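Cocosin 1 acidic chain (Cocos nucifera, PDB 5WPW) serves as a hexameric 11S seed storage globulin of coconut, a nutrient reservoir built on cupin domains and a potential food allergen. Local coordinates at residues V262-N274 with M286-M298. The protein carries 2 engineered substitutions. Numbering follows the deposited sequence.
Sequences VFNPRGGRITTLN and MSAERVVLYRNAM
Y294 lays its ring over G268, and R269 lies alongside V292, where strands 268-273 and 287-293 pair antiparallel in the second cupin domain of this 11S globulin. Six backbone hydrogen bonds join R269 with V292, T271 with R290 and L273 with A288. Strand 357-364 continues the sheet beyond 287-293.

The Y294 ring carries G268 CA over its centre, a CH-pi contact with CA 3.5 Å from the ring centroid. Y294 CG sits beside its own backbone N (chi1 -60°), which turns the ring back over the classic beta bulge where G267 and G268 both face N264. The ring edge meets P265 O, 3.1 Å from Y294 CE2. Y294 N also donates to G267 O at 2.8 Å, from well out of the carbonyl plane.

The straight R269 chain runs beside V292 and brings one guanidinium face over V292 CG2, 3.5 Å from R269 NH1. Three waters lie at the guanidinium edge. One accepts from both R269 NH2 and R290 NE, which probably eases the approach of two like charges; R290 NH1 is hydrogen-bonded to T314 OG1 and L360 O. Another joins R269 NE to Y294 OH. The third accepts from R269 NH1 at 2.7 Å and donates to T271 OG1 and R290 O.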
# COMPACT_ATOMS: atom_id res chain seq x y z
N VAL A 262 26.43 12.41 2.97
CA VAL A 262 27.50 12.64 2.00
C VAL A 262 28.56 13.44 2.72
O VAL A 262 28.23 14.40 3.41
CB VAL A 262 26.99 13.41 0.77
CG1 VAL A 262 28.11 13.64 -0.20
CG2 VAL A 262 25.80 12.66 0.11
N PHE A 263 29.83 13.05 2.58
CA PHE A 263 30.86 13.76 3.33
C PHE A 263 32.18 13.67 2.60
O PHE A 263 32.59 12.58 2.20
CB PHE A 263 31.03 13.18 4.73
CG PHE A 263 32.26 13.67 5.44
CD1 PHE A 263 32.42 15.01 5.73
CD2 PHE A 263 33.28 12.79 5.78
CE1 PHE A 263 33.55 15.47 6.38
CE2 PHE A 263 34.42 13.23 6.42
CZ PHE A 263 34.55 14.57 6.73
N ASN A 264 32.84 14.83 2.45
CA ASN A 264 34.22 14.92 1.98
C ASN A 264 34.96 15.84 2.95
O ASN A 264 34.57 17.01 3.10
CB ASN A 264 34.25 15.45 0.54
CG ASN A 264 35.65 15.60 -0.01
OD1 ASN A 264 36.57 16.05 0.69
ND2 ASN A 264 35.82 15.26 -1.27
N PRO A 265 36.04 15.37 3.60
CA PRO A 265 36.66 16.18 4.67
C PRO A 265 37.15 17.55 4.24
O PRO A 265 37.29 18.43 5.10
CB PRO A 265 37.81 15.30 5.17
CG PRO A 265 38.11 14.39 4.05
CD PRO A 265 36.78 14.13 3.37
N ARG A 266 37.40 17.78 2.95
CA ARG A 266 37.77 19.11 2.50
C ARG A 266 36.68 19.79 1.69
O ARG A 266 36.95 20.82 1.05
CB ARG A 266 39.09 19.06 1.72
CG ARG A 266 40.32 19.17 2.61
CD ARG A 266 40.53 20.61 3.07
NE ARG A 266 41.31 20.72 4.30
CZ ARG A 266 40.78 20.91 5.51
NH1 ARG A 266 39.46 21.00 5.66
NH2 ARG A 266 41.57 21.00 6.58
N GLY A 267 35.46 19.28 1.69
CA GLY A 267 34.43 19.94 0.92
C GLY A 267 33.19 20.27 1.73
O GLY A 267 32.57 21.31 1.49
N GLY A 268 32.82 19.40 2.66
CA GLY A 268 31.61 19.62 3.45
C GLY A 268 30.77 18.36 3.55
O GLY A 268 31.27 17.24 3.41
N ARG A 269 29.48 18.55 3.83
CA ARG A 269 28.61 17.42 4.09
C ARG A 269 27.19 17.76 3.68
O ARG A 269 26.82 18.93 3.58
CB ARG A 269 28.67 17.01 5.57
CG ARG A 269 28.54 18.20 6.54
CD ARG A 269 28.45 17.75 7.97
NE ARG A 269 28.53 18.87 8.92
CZ ARG A 269 27.47 19.57 9.33
NH1 ARG A 269 26.26 19.27 8.88
NH2 ARG A 269 27.63 20.56 10.21
N ILE A 270 26.40 16.72 3.43
CA ILE A 270 24.96 16.83 3.18
C ILE A 270 24.23 15.78 4.01
O ILE A 270 24.67 14.63 4.09
CB ILE A 270 24.60 16.65 1.70
CG1 ILE A 270 25.42 17.56 0.81
CG2 ILE A 270 23.09 16.86 1.50
CD1 ILE A 270 25.11 17.34 -0.65
N THR A 271 23.09 16.17 4.56
CA THR A 271 22.27 15.28 5.37
C THR A 271 20.85 15.46 4.87
O THR A 271 20.37 16.59 4.77
CB THR A 271 22.40 15.63 6.86
OG1 THR A 271 23.78 15.57 7.24
CG2 THR A 271 21.63 14.66 7.71
N THR A 272 20.22 14.37 4.48
CA THR A 272 18.89 14.37 3.90
C THR A 272 17.87 13.95 4.94
O THR A 272 18.13 13.09 5.78
CB THR A 272 18.86 13.40 2.72
OG1 THR A 272 19.85 13.80 1.76
CG2 THR A 272 17.45 13.35 2.07
N LEU A 273 16.67 14.50 4.85
CA LEU A 273 15.59 14.10 5.74
C LEU A 273 14.36 13.83 4.88
O LEU A 273 13.87 14.74 4.21
CB LEU A 273 15.30 15.18 6.78
CG LEU A 273 14.22 14.86 7.81
CD1 LEU A 273 14.49 13.54 8.47
CD2 LEU A 273 14.23 15.95 8.86
N ASN A 274 13.90 12.58 4.86
CA ASN A 274 12.66 12.23 4.18
C ASN A 274 12.04 11.05 4.91
O ASN A 274 12.52 10.66 5.99
CB ASN A 274 12.94 11.94 2.69
CG ASN A 274 13.93 10.82 2.51
OD1 ASN A 274 13.88 9.81 3.22
ND2 ASN A 274 14.86 10.99 1.58
N MET A 286 6.86 16.43 2.61
CA MET A 286 7.95 17.39 2.54
C MET A 286 9.22 16.71 3.03
O MET A 286 9.18 15.74 3.78
CB MET A 286 7.67 18.67 3.36
CG MET A 286 7.01 19.79 2.51
SD MET A 286 6.78 21.36 3.39
CE MET A 286 5.67 20.73 4.62
N SER A 287 10.36 17.22 2.56
CA SER A 287 11.67 16.68 2.87
C SER A 287 12.55 17.86 3.29
O SER A 287 12.20 19.02 3.08
CB SER A 287 12.28 15.95 1.65
OG SER A 287 11.38 14.99 1.11
N ALA A 288 13.70 17.56 3.87
CA ALA A 288 14.63 18.62 4.23
C ALA A 288 16.05 18.16 3.94
O ALA A 288 16.32 16.96 3.76
CB ALA A 288 14.50 19.02 5.72
N GLU A 289 16.96 19.12 3.92
CA GLU A 289 18.36 18.87 3.61
C GLU A 289 19.19 19.91 4.36
O GLU A 289 18.86 21.09 4.33
CB GLU A 289 18.59 18.96 2.11
CG GLU A 289 19.99 18.70 1.66
CD GLU A 289 20.09 18.48 0.16
OE1 GLU A 289 20.03 19.48 -0.61
OE2 GLU A 289 20.21 17.32 -0.24
N ARG A 290 20.24 19.47 5.04
CA ARG A 290 21.22 20.36 5.66
C ARG A 290 22.51 20.26 4.85
O ARG A 290 23.05 19.16 4.72
CB ARG A 290 21.42 19.99 7.12
CG ARG A 290 22.64 20.66 7.78
CD ARG A 290 22.53 22.15 7.70
NE ARG A 290 23.22 22.83 8.80
CZ ARG A 290 23.27 24.15 8.94
NH1 ARG A 290 22.68 24.92 8.04
NH2 ARG A 290 23.91 24.69 9.96
N VAL A 291 22.93 21.36 4.23
CA VAL A 291 24.15 21.44 3.43
C VAL A 291 25.14 22.33 4.17
O VAL A 291 24.82 23.47 4.51
CB VAL A 291 23.87 21.99 2.02
CG1 VAL A 291 25.14 22.07 1.20
CG2 VAL A 291 22.82 21.15 1.31
N VAL A 292 26.35 21.82 4.40
CA VAL A 292 27.42 22.60 5.02
C VAL A 292 28.64 22.48 4.10
O VAL A 292 29.21 21.39 3.98
CB VAL A 292 27.76 22.13 6.43
CG1 VAL A 292 29.09 22.79 6.91
CG2 VAL A 292 26.60 22.42 7.40
N LEU A 293 29.00 23.58 3.44
CA LEU A 293 30.10 23.63 2.48
C LEU A 293 31.30 24.29 3.15
O LEU A 293 31.16 25.36 3.76
CB LEU A 293 29.70 24.43 1.25
CG LEU A 293 28.83 23.76 0.19
CD1 LEU A 293 28.50 24.76 -0.89
CD2 LEU A 293 29.58 22.58 -0.39
N TYR A 294 32.45 23.62 3.10
CA TYR A 294 33.69 24.17 3.63
C TYR A 294 34.24 25.20 2.64
O TYR A 294 33.74 25.35 1.53
CB TYR A 294 34.70 23.05 3.88
CG TYR A 294 34.28 21.98 4.87
CD1 TYR A 294 33.30 22.23 5.84
CD2 TYR A 294 34.86 20.72 4.84
CE1 TYR A 294 32.92 21.25 6.74
CE2 TYR A 294 34.49 19.73 5.72
CZ TYR A 294 33.52 19.99 6.67
OH TYR A 294 33.17 19.00 7.54
N ARG A 295 35.32 25.90 3.05
CA ARG A 295 35.83 27.03 2.27
C ARG A 295 35.98 26.68 0.79
O ARG A 295 36.58 25.66 0.44
CB ARG A 295 37.18 27.52 2.85
CG ARG A 295 38.39 26.63 2.54
CD ARG A 295 39.68 27.43 2.23
NE ARG A 295 39.82 27.78 0.81
CZ ARG A 295 40.45 27.04 -0.11
NH1 ARG A 295 41.00 25.87 0.21
NH2 ARG A 295 40.52 27.46 -1.36
N ASN A 296 35.39 27.51 -0.06
CA ASN A 296 35.51 27.46 -1.53
C ASN A 296 34.95 26.19 -2.17
O ASN A 296 35.14 25.98 -3.38
CB ASN A 296 36.96 27.65 -1.97
CG ASN A 296 37.52 28.98 -1.53
OD1 ASN A 296 38.57 29.05 -0.89
ND2 ASN A 296 36.82 30.05 -1.86
N ALA A 297 34.26 25.33 -1.42
CA ALA A 297 33.74 24.11 -2.04
C ALA A 297 32.48 24.38 -2.86
O ALA A 297 31.89 25.46 -2.83
CB ALA A 297 33.46 23.04 -0.98
N MET A 298 32.06 23.35 -3.57
CA MET A 298 30.95 23.43 -4.51
C MET A 298 29.96 22.31 -4.27
O MET A 298 30.35 21.19 -3.90
CB MET A 298 31.46 23.34 -5.94
CG MET A 298 32.15 24.58 -6.43
SD MET A 298 31.96 24.70 -8.21
CE MET A 298 30.27 24.10 -8.34
O HOH W 1 25.16 17.94 6.74
O HOH W 2 24.84 22.08 11.03
O HOH W 3 31.18 20.09 9.76